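Local coordinates for protein UV damage endonuclease (Sulfolobus acidocaldarius, PDB 3TC3) that probably cuts DNA at UV-induced and other lesions as a manganese-binding endonuclease of DNA repair, built on a TIM barrel, at residues S115-M120 and W244-M249; E156-I161 and R191-N196. All coordinates share one frame; numbering follows the deposited sequence.

Overall arrangement
Contact 2 stitches neighbouring strands of the barrel wall, whereas contact 1 crosses between strand 117-120 and the loop before strand 249-252; together they are a worked example of how a closed eight-stranded parallel barrel is held both along its wall and across its interior. Contact 2 joins strands 158-162 and 192-195 largely through backbone hydrogen bonds and carries a manganese ligand at its C-terminal end. Contact 1, at the N-terminal end, depends on one arginine side chain that meets a loop carbonyl, with a methionine packed on its face. Both are mostly buried, though contact 1 has a charged, more exposed margin. They meet because strands 117-120 and 158-162 are adjacent; Met120 N lies 2.9 Å from Lys158 O.

Contact 1 (S115-M120 and W244-M249); sequences SIRISM and WKDRPM
Arg117 reaches from strand 117-120 across the N-terminal end of the barrel to the backbone of the loop before strand 249-252, where Arg247 O receives it. The bond from Arg117 NH1 to Arg247 O is 2.8 Å long but bent, 146° at the hydrogen; the oxygen lies at the edge of the guanidinium, near its plane, while the donor stands above the carbonyl plane. A weak second bond from Arg117 NH2 reaches the same oxygen, at 3.1 Å. CG of Arg117 is anti to the backbone N, and a bend at the next torsion (chi2 102°) brings the guanidinium up to the loop carbonyl.

The tight part lies where Met249 comes from the opposite direction. Its chain, extended beyond CG, lays the methyl CE over one guanidinium face, 3.4 Å from Arg117 NE, and its sulfur SD passes 4.1 Å from Ser119 CB. Phe76 of the neighbouring strand 76-78 and Lys158, the latter through its CG, also pack on Met249.

The margin at Asp246 is looser and more exposed. Asp246 OD2 is 3.4 Å from Arg117 NH2, a salt bridge of charges alone, with the carboxylate turned 63° from the guanidinium and no N-H directed at it. Beyond the two segments, Asp284 forms salt bridges with both Arg117 NH1 and Arg247 NH1. One carboxylate thus links the two arginines, and Asp284, shared by both, would be expected together with Asp246 to offset much of the positive charge gathered beside a buried methionine.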
ATOM      1  N   SER A 115       2.104 -13.618  11.662  1.00 25.05           N
ATOM      2  CA  SER A 115       1.580 -13.760  10.285  1.00 25.02           C
ATOM      3  C   SER A 115       0.865 -12.466   9.856  1.00 23.34           C
ATOM      4  O   SER A 115      -0.215 -12.530   9.276  1.00 25.24           O
ATOM      5  CB  SER A 115       0.598 -14.926  10.230  1.00 29.92           C
ATOM      6  OG  SER A 115       1.325 -16.111  10.439  1.00 36.15           O
ATOM      7  N   ILE A 116       1.487 -11.332  10.124  1.00 21.29           N
ATOM      8  CA  ILE A 116       0.844 -10.084   9.703  1.00 18.55           C
ATOM      9  C   ILE A 116       1.354  -9.754   8.288  1.00 16.99           C
ATOM     10  O   ILE A 116       2.560  -9.871   7.981  1.00 18.29           O
ATOM     11  CB  ILE A 116       1.074  -8.957  10.686  1.00 18.34           C
ATOM     12  CG1 ILE A 116       0.396  -9.315  12.031  1.00 21.15           C
ATOM     13  CG2 ILE A 116       0.623  -7.605  10.127  1.00 18.14           C
ATOM     14  CD1 ILE A 116       0.734  -8.378  13.129  1.00 21.71           C
ATOM     15  N   ARG A 117       0.460  -9.387   7.403  1.00 15.05           N
ATOM     16  CA  ARG A 117       0.872  -9.054   6.003  1.00 13.22           C
ATOM     17  C   ARG A 117       1.050  -7.559   5.949  1.00 12.77           C
ATOM     18  O   ARG A 117       0.266  -6.839   6.545  1.00 12.06           O
ATOM     19  CB  ARG A 117      -0.246  -9.448   5.064  1.00 15.36           C
ATOM     20  CG  ARG A 117       0.018  -9.373   3.597  1.00 17.10           C
ATOM     21  CD  ARG A 117       0.291 -10.695   3.018  1.00 22.96           C
ATOM     22  NE  ARG A 117       0.772 -10.632   1.642  1.00 21.86           N
ATOM     23  CZ  ARG A 117       0.048 -10.944   0.567  1.00 20.97           C
ATOM     24  NH1 ARG A 117      -1.264 -11.261   0.605  1.00 21.73           N
ATOM     25  NH2 ARG A 117       0.745 -10.975  -0.593  1.00 21.53           N
ATOM     26  N   ILE A 118       2.033  -7.120   5.170  1.00 11.70           N
ATOM     27  CA  ILE A 118       2.372  -5.661   5.139  1.00 11.05           C
ATOM     28  C   ILE A 118       2.406  -5.120   3.694  1.00 11.49           C
ATOM     29  O   ILE A 118       2.983  -5.747   2.762  1.00 11.46           O
ATOM     30  CB  ILE A 118       3.785  -5.446   5.776  1.00 12.08           C
ATOM     31  CG1 ILE A 118       3.735  -5.717   7.310  1.00 13.22           C
ATOM     32  CG2 ILE A 118       4.302  -4.037   5.563  1.00 12.91           C
ATOM     33  CD1 ILE A 118       2.713  -4.848   8.084  1.00 14.96           C
ATOM     34  N   SER A 119       1.851  -3.945   3.507  1.00 10.83           N
ATOM     35  CA  SER A 119       2.028  -3.233   2.254  1.00 10.65           C
ATOM     36  C   SER A 119       2.442  -1.779   2.592  1.00 10.81           C
ATOM     37  O   SER A 119       2.420  -1.360   3.781  1.00 10.41           O
ATOM     38  CB  SER A 119       0.770  -3.211   1.406  1.00 11.25           C
ATOM     39  OG  SER A 119      -0.247  -2.493   2.086  1.00 12.51           O
ATOM     40  N   MET A 120       2.964  -1.076   1.579  1.00  9.38           N
ATOM     41  CA  MET A 120       3.205   0.357   1.680  1.00  9.81           C
ATOM     42  C   MET A 120       2.807   0.926   0.347  1.00  9.69           C
ATOM     43  O   MET A 120       2.971   0.282  -0.687  1.00 10.23           O
ATOM     44  CB  MET A 120       4.668   0.727   1.952  1.00 10.33           C
ATOM     45  CG  MET A 120       5.180   0.148   3.337  1.00 11.26           C
ATOM     46  SD  MET A 120       6.888   0.768   3.671  1.00 11.74           S
ATOM     47  CE  MET A 120       6.498   2.472   4.150  1.00 11.87           C
ATOM     48  N   TRP A 244      -0.173 -13.238  -8.947  1.00 13.94           N
ATOM     49  CA  TRP A 244       0.471 -13.380  -7.618  1.00 14.46           C
ATOM     50  C   TRP A 244       1.001 -14.768  -7.448  1.00 17.67           C
ATOM     51  O   TRP A 244       0.317 -15.727  -7.770  1.00 21.71           O
ATOM     52  CB  TRP A 244      -0.529 -13.072  -6.490  1.00 13.69           C
ATOM     53  CG  TRP A 244      -0.936 -11.656  -6.487  1.00 12.68           C
ATOM     54  CD1 TRP A 244      -1.876 -11.076  -7.310  1.00 11.69           C
ATOM     55  CD2 TRP A 244      -0.567 -10.648  -5.519  1.00 12.30           C
ATOM     56  NE1 TRP A 244      -2.040  -9.713  -6.971  1.00 11.88           N
ATOM     57  CE2 TRP A 244      -1.284  -9.417  -5.909  1.00 11.29           C
ATOM     58  CE3 TRP A 244       0.311 -10.593  -4.458  1.00 12.65           C
ATOM     59  CZ2 TRP A 244      -1.098  -8.191  -5.259  1.00 11.36           C
ATOM     60  CZ3 TRP A 244       0.446  -9.362  -3.781  1.00 12.46           C
ATOM     61  CH2 TRP A 244      -0.234  -8.198  -4.193  1.00 12.33           C
ATOM     62  N   LYS A 245       2.116 -14.871  -6.767  1.00 19.99           N
ATOM     63  CA  LYS A 245       2.576 -16.233  -6.440  1.00 24.99           C
ATOM     64  C   LYS A 245       1.933 -16.670  -5.114  1.00 29.02           C
ATOM     65  O   LYS A 245       1.658 -17.846  -4.893  1.00 32.70           O
ATOM     66  CB  LYS A 245       4.114 -16.292  -6.430  1.00 29.67           C
ATOM     67  CG  LYS A 245       4.610 -16.666  -7.840  1.00 37.48           C
ATOM     68  CD  LYS A 245       6.109 -16.560  -8.004  1.00 43.08           C
ATOM     69  CE  LYS A 245       6.457 -16.535  -9.498  1.00 48.50           C
ATOM     70  NZ  LYS A 245       6.272 -15.119  -9.965  1.00 50.65           N
ATOM     71  N   ASP A 246       1.639 -15.672  -4.261  1.00 28.12           N
ATOM     72  CA  ASP A 246       1.012 -15.915  -2.951  1.00 31.08           C
ATOM     73  C   ASP A 246      -0.444 -15.373  -2.964  1.00 27.92           C
ATOM     74  O   ASP A 246      -1.015 -15.133  -4.022  1.00 26.73           O
ATOM     75  CB  ASP A 246       1.872 -15.307  -1.806  1.00 34.71           C
ATOM     76  CG  ASP A 246       2.343 -13.883  -2.095  1.00 39.08           C
ATOM     77  OD1 ASP A 246       1.936 -13.305  -3.120  1.00 36.64           O
ATOM     78  OD2 ASP A 246       3.143 -13.311  -1.311  1.00 49.27           O
ATOM     79  N   ARG A 247      -1.065 -15.183  -1.803  1.00 24.46           N
ATOM     80  CA  ARG A 247      -2.385 -14.690  -1.806  1.00 22.26           C
ATOM     81  C   ARG A 247      -2.424 -13.215  -2.332  1.00 18.14           C
ATOM     82  O   ARG A 247      -1.660 -12.360  -1.903  1.00 17.89           O
ATOM     83  CB  ARG A 247      -2.898 -14.738  -0.377  1.00 24.42           C
ATOM     84  CG  ARG A 247      -4.320 -14.396  -0.269  1.00 27.25           C
ATOM     85  CD  ARG A 247      -4.716 -14.275   1.163  1.00 27.97           C
ATOM     86  NE  ARG A 247      -4.841 -15.576   1.769  1.00 30.73           N
ATOM     87  CZ  ARG A 247      -5.224 -15.763   3.014  1.00 28.66           C
ATOM     88  NH1 ARG A 247      -5.519 -14.732   3.808  1.00 27.94           N
ATOM     89  NH2 ARG A 247      -5.326 -16.989   3.452  1.00 31.47           N
ATOM     90  N   PRO A 248      -3.379 -12.907  -3.201  1.00 15.16           N
ATOM     91  CA  PRO A 248      -3.481 -11.489  -3.650  1.00 14.78           C
ATOM     92  C   PRO A 248      -3.849 -10.520  -2.601  1.00 14.04           C
ATOM     93  O   PRO A 248      -4.522 -10.874  -1.599  1.00 13.49           O
ATOM     94  CB  PRO A 248      -4.537 -11.504  -4.697  1.00 15.74           C
ATOM     95  CG  PRO A 248      -4.850 -12.911  -4.961  1.00 17.72           C
ATOM     96  CD  PRO A 248      -4.386 -13.773  -3.836  1.00 17.75           C
ATOM     97  N   MET A 249      -3.430  -9.264  -2.796  1.00 14.09           N
ATOM     98  CA  MET A 249      -3.974  -8.150  -2.042  1.00 14.29           C
ATOM     99  C   MET A 249      -4.941  -7.448  -2.860  1.00 14.25           C
ATOM    100  O   MET A 249      -4.711  -7.261  -4.061  1.00 16.28           O
ATOM    101  CB  MET A 249      -2.884  -7.193  -1.690  1.00 13.64           C
ATOM    102  CG  MET A 249      -1.745  -7.759  -0.847  1.00 14.45           C
ATOM    103  SD  MET A 249      -0.395  -6.533  -0.604  1.00 15.93           S
ATOM    104  CE  MET A 249       0.675  -7.422   0.439  1.00 16.04           C
TER

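Contact 2 (E156-I161 and R191-N196). With MN (manganese (II) ion), chain C.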
ATOM      1  N   GLU A 156       9.321  -9.098   4.263  1.00 20.06           N
ATOM      2  CA  GLU A 156       9.166  -8.923   2.789  1.00 20.33           C
ATOM      3  C   GLU A 156       8.232  -7.742   2.528  1.00 19.22           C
ATOM      4  O   GLU A 156       8.792  -6.592   2.448  1.00 18.31           O
ATOM      5  CB  GLU A 156       8.682 -10.182   2.083  1.00 26.17           C
ATOM      6  CG  GLU A 156       9.665 -11.447   2.146  1.00 31.78           C
ATOM      7  CD  GLU A 156      11.124 -11.177   1.796  1.00 38.98           C
ATOM      8  OE1 GLU A 156      11.448 -10.393   0.875  1.00 35.32           O
ATOM      9  OE2 GLU A 156      11.994 -11.816   2.435  1.00 45.40           O
ATOM     10  N   GLY A 157       6.919  -8.001   2.399  1.00 15.63           N
ATOM     11  CA  GLY A 157       5.997  -6.857   2.213  1.00 13.14           C
ATOM     12  C   GLY A 157       5.966  -6.479   0.758  1.00 13.81           C
ATOM     13  O   GLY A 157       6.827  -6.881  -0.031  1.00 16.52           O
ATOM     14  N   LYS A 158       4.961  -5.733   0.415  1.00 11.02           N
ATOM     15  CA  LYS A 158       4.807  -5.178  -0.954  1.00 11.16           C
ATOM     16  C   LYS A 158       4.830  -3.671  -0.965  1.00 11.30           C
ATOM     17  O   LYS A 158       4.251  -3.042  -0.074  1.00 11.08           O
ATOM     18  CB  LYS A 158       3.502  -5.670  -1.595  1.00 11.19           C
ATOM     19  CG  LYS A 158       3.459  -7.257  -1.777  1.00 12.56           C
ATOM     20  CD  LYS A 158       4.535  -7.768  -2.638  1.00 13.55           C
ATOM     21  CE  LYS A 158       4.296  -9.297  -2.909  1.00 18.10           C
ATOM     22  NZ  LYS A 158       5.528  -9.777  -3.541  1.00 20.96           N
ATOM     23  N   ILE A 159       5.315  -3.108  -2.063  1.00 10.62           N
ATOM     24  CA  ILE A 159       5.315  -1.646  -2.277  1.00 10.07           C
ATOM     25  C   ILE A 159       4.468  -1.455  -3.466  1.00 10.56           C
ATOM     26  O   ILE A 159       4.832  -1.885  -4.584  1.00 10.91           O
ATOM     27  CB  ILE A 159       6.792  -1.112  -2.549  1.00 10.52           C
ATOM     28  CG1 ILE A 159       7.677  -1.429  -1.346  1.00 11.82           C
ATOM     29  CG2 ILE A 159       6.697   0.372  -2.833  1.00 11.44           C
ATOM     30  CD1 ILE A 159       9.226  -1.235  -1.728  1.00 11.66           C
ATOM     31  N   GLN A 160       3.321  -0.797  -3.273  1.00 10.04           N
ATOM     32  CA  GLN A 160       2.319  -0.677  -4.363  1.00 11.05           C
ATOM     33  C   GLN A 160       2.431   0.736  -4.948  1.00 10.83           C
ATOM     34  O   GLN A 160       2.417   1.817  -4.237  1.00 11.15           O
ATOM     35  CB  GLN A 160       0.905  -0.933  -3.811  1.00 13.71           C
ATOM     36  CG  GLN A 160       0.403  -0.006  -2.867  1.00 16.74           C
ATOM     37  CD  GLN A 160      -0.930  -0.579  -2.332  1.00 19.25           C
ATOM     38  OE1 GLN A 160      -0.874  -1.338  -1.339  1.00 24.65           O
ATOM     39  NE2 GLN A 160      -2.076  -0.363  -3.060  1.00 19.92           N
ATOM     40  N   ILE A 161       2.414   0.752  -6.287  1.00 10.96           N
ATOM     41  CA  ILE A 161       2.367   2.033  -6.982  1.00 10.72           C
ATOM     42  C   ILE A 161       1.373   2.043  -8.162  1.00 11.58           C
ATOM     43  O   ILE A 161       0.959   0.992  -8.555  1.00 11.06           O
ATOM     44  CB  ILE A 161       3.740   2.450  -7.562  1.00 11.49           C
ATOM     45  CG1 ILE A 161       4.220   1.402  -8.562  1.00 12.31           C
ATOM     46  CG2 ILE A 161       4.723   2.648  -6.374  1.00 11.81           C
ATOM     47  CD1 ILE A 161       5.573   1.884  -9.361  1.00 14.63           C
ATOM     48  N   ARG A 191       9.602  -6.454  -4.622  1.00 13.79           N
ATOM     49  CA  ARG A 191       8.531  -6.076  -3.708  1.00 12.36           C
ATOM     50  C   ARG A 191       7.458  -5.305  -4.469  1.00 11.88           C
ATOM     51  O   ARG A 191       6.342  -5.069  -3.939  1.00 11.63           O
ATOM     52  CB  ARG A 191       9.046  -5.168  -2.617  1.00 12.59           C
ATOM     53  CG  ARG A 191       9.880  -5.908  -1.598  1.00 15.50           C
ATOM     54  CD  ARG A 191      10.166  -4.909  -0.552  1.00 16.59           C
ATOM     55  NE  ARG A 191      10.715  -5.599   0.642  1.00 17.25           N
ATOM     56  CZ  ARG A 191      11.963  -5.629   1.018  1.00 18.41           C
ATOM     57  NH1 ARG A 191      12.937  -5.117   0.266  1.00 20.98           N
ATOM     58  NH2 ARG A 191      12.262  -6.172   2.225  1.00 19.63           N
ATOM     59  N   LEU A 192       7.709  -4.929  -5.725  1.00 11.60           N
ATOM     60  CA  LEU A 192       6.792  -3.933  -6.334  1.00 10.84           C
ATOM     61  C   LEU A 192       5.510  -4.596  -6.847  1.00 10.39           C
ATOM     62  O   LEU A 192       5.525  -5.726  -7.374  1.00 11.84           O
ATOM     63  CB  LEU A 192       7.507  -3.273  -7.531  1.00 11.49           C
ATOM     64  CG  LEU A 192       6.917  -1.937  -7.915  1.00 13.53           C
ATOM     65  CD1 LEU A 192       7.282  -0.845  -6.876  1.00 13.12           C
ATOM     66  CD2 LEU A 192       7.480  -1.469  -9.296  1.00 16.07           C
ATOM     67  N   VAL A 193       4.387  -3.881  -6.617  1.00  9.54           N
ATOM     68  CA  VAL A 193       3.114  -4.306  -7.166  1.00 10.09           C
ATOM     69  C   VAL A 193       2.416  -3.060  -7.756  1.00 10.04           C
ATOM     70  O   VAL A 193       2.759  -1.930  -7.387  1.00 10.10           O
ATOM     71  CB  VAL A 193       2.181  -5.028  -6.132  1.00 10.30           C
ATOM     72  CG1 VAL A 193       2.903  -6.223  -5.513  1.00 10.92           C
ATOM     73  CG2 VAL A 193       1.734  -4.006  -5.073  1.00 11.32           C
ATOM     74  N   ILE A 194       1.588  -3.256  -8.783  1.00  9.75           N
ATOM     75  CA  ILE A 194       0.967  -2.097  -9.414  1.00  9.72           C
ATOM     76  C   ILE A 194      -0.550  -2.180  -9.230  1.00 10.35           C
ATOM     77  O   ILE A 194      -1.121  -3.228  -9.234  1.00 12.32           O
ATOM     78  CB  ILE A 194       1.317  -1.984 -10.934  1.00 10.69           C
ATOM     79  CG1 ILE A 194       0.954  -3.242 -11.664  1.00 11.29           C
ATOM     80  CG2 ILE A 194       2.795  -1.566 -11.162  1.00 11.84           C
ATOM     81  CD1 ILE A 194       1.122  -3.103 -13.254  1.00 12.37           C
ATOM     82  N   GLU A 195      -1.203  -1.042  -9.189  1.00 11.85           N
ATOM     83  CA  GLU A 195      -2.633  -1.007  -8.962  1.00 11.89           C
ATOM     84  C   GLU A 195      -3.281  -0.179 -10.087  1.00 11.47           C
ATOM     85  O   GLU A 195      -2.727   0.785 -10.664  1.00 11.61           O
ATOM     86  CB  GLU A 195      -2.808  -0.207  -7.662  1.00 14.74           C
ATOM     87  CG  GLU A 195      -4.248   0.066  -7.191  1.00 18.64           C
ATOM     88  CD  GLU A 195      -4.320   1.130  -6.091  1.00 24.70           C
ATOM     89  OE1 GLU A 195      -3.333   1.390  -5.406  1.00 24.18           O
ATOM     90  OE2 GLU A 195      -5.405   1.693  -5.882  1.00 31.48           O
ATOM     91  N   ASN A 196      -4.500  -0.578 -10.423  1.00 10.62           N
ATOM     92  CA  ASN A 196      -5.248   0.152 -11.387  1.00 10.57           C
ATOM     93  C   ASN A 196      -5.705   1.493 -10.799  1.00 12.32           C
ATOM     94  O   ASN A 196      -6.011   1.560  -9.592  1.00 13.61           O
ATOM     95  CB  ASN A 196      -6.432  -0.705 -11.901  1.00 11.15           C
ATOM     96  CG  ASN A 196      -7.399  -1.141 -10.785  1.00 10.80           C
ATOM     97  OD1 ASN A 196      -6.949  -1.793  -9.850  1.00 12.24           O
ATOM     98  ND2 ASN A 196      -8.679  -0.721 -10.854  1.00 10.97           N
TER
HETATM   99 MN    MN C 290      -6.537   1.815  -3.980  1.00 45.06          MN
HETATM  100  O   HOH W   1       6.077  -8.323  -5.966  1.00 16.83           O
HETATM  101  O   HOH W   2      -4.500   2.858  -3.293  1.00 26.75           O
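Strands 158-162 and 192-195 are adjacent staves of the TIM barrel, running parallel with Ile159, Gln160 and Ile161 paired to Leu192, Val193 and Ile194. Ile159 N donates to Arg191 O and Val193 N to Ile159 O, both at 2.9 Å, and two more bonds continue the ladder. Ahead of it, the extended chain of Arg191 runs back alongside Gly157; NE gives Glu156 O a nearly straight bond of 2.8 Å (166°), the oxygen in the guanidinium plane, and NH2 pairs with Asp151. An alanine in place of Arg191 would take away this donor and Asp151's mate, and is likely to leave the segment before strand 158-162 less firmly held.

The metal site lies at the C-terminal ends of the strands, where (βα)8 barrels carry their active sites. Glu195 CG, anti to the backbone N (chi1 177°), starts an extended chain that carries OE2 to manganese at 2.2 Å. Asp220, Glu288 and a water also bind it; Asp251 belongs to the same site. Gln160 NE2 meets Glu195 OE1 at 3.2 Å from above the carboxylate plane and also bonds Asp251. On the inner face, Val193 CG2 presses on Gln160 CB at 3.4 Å; on the face against the helices, Ile161 crosses Leu192 at about a right angle.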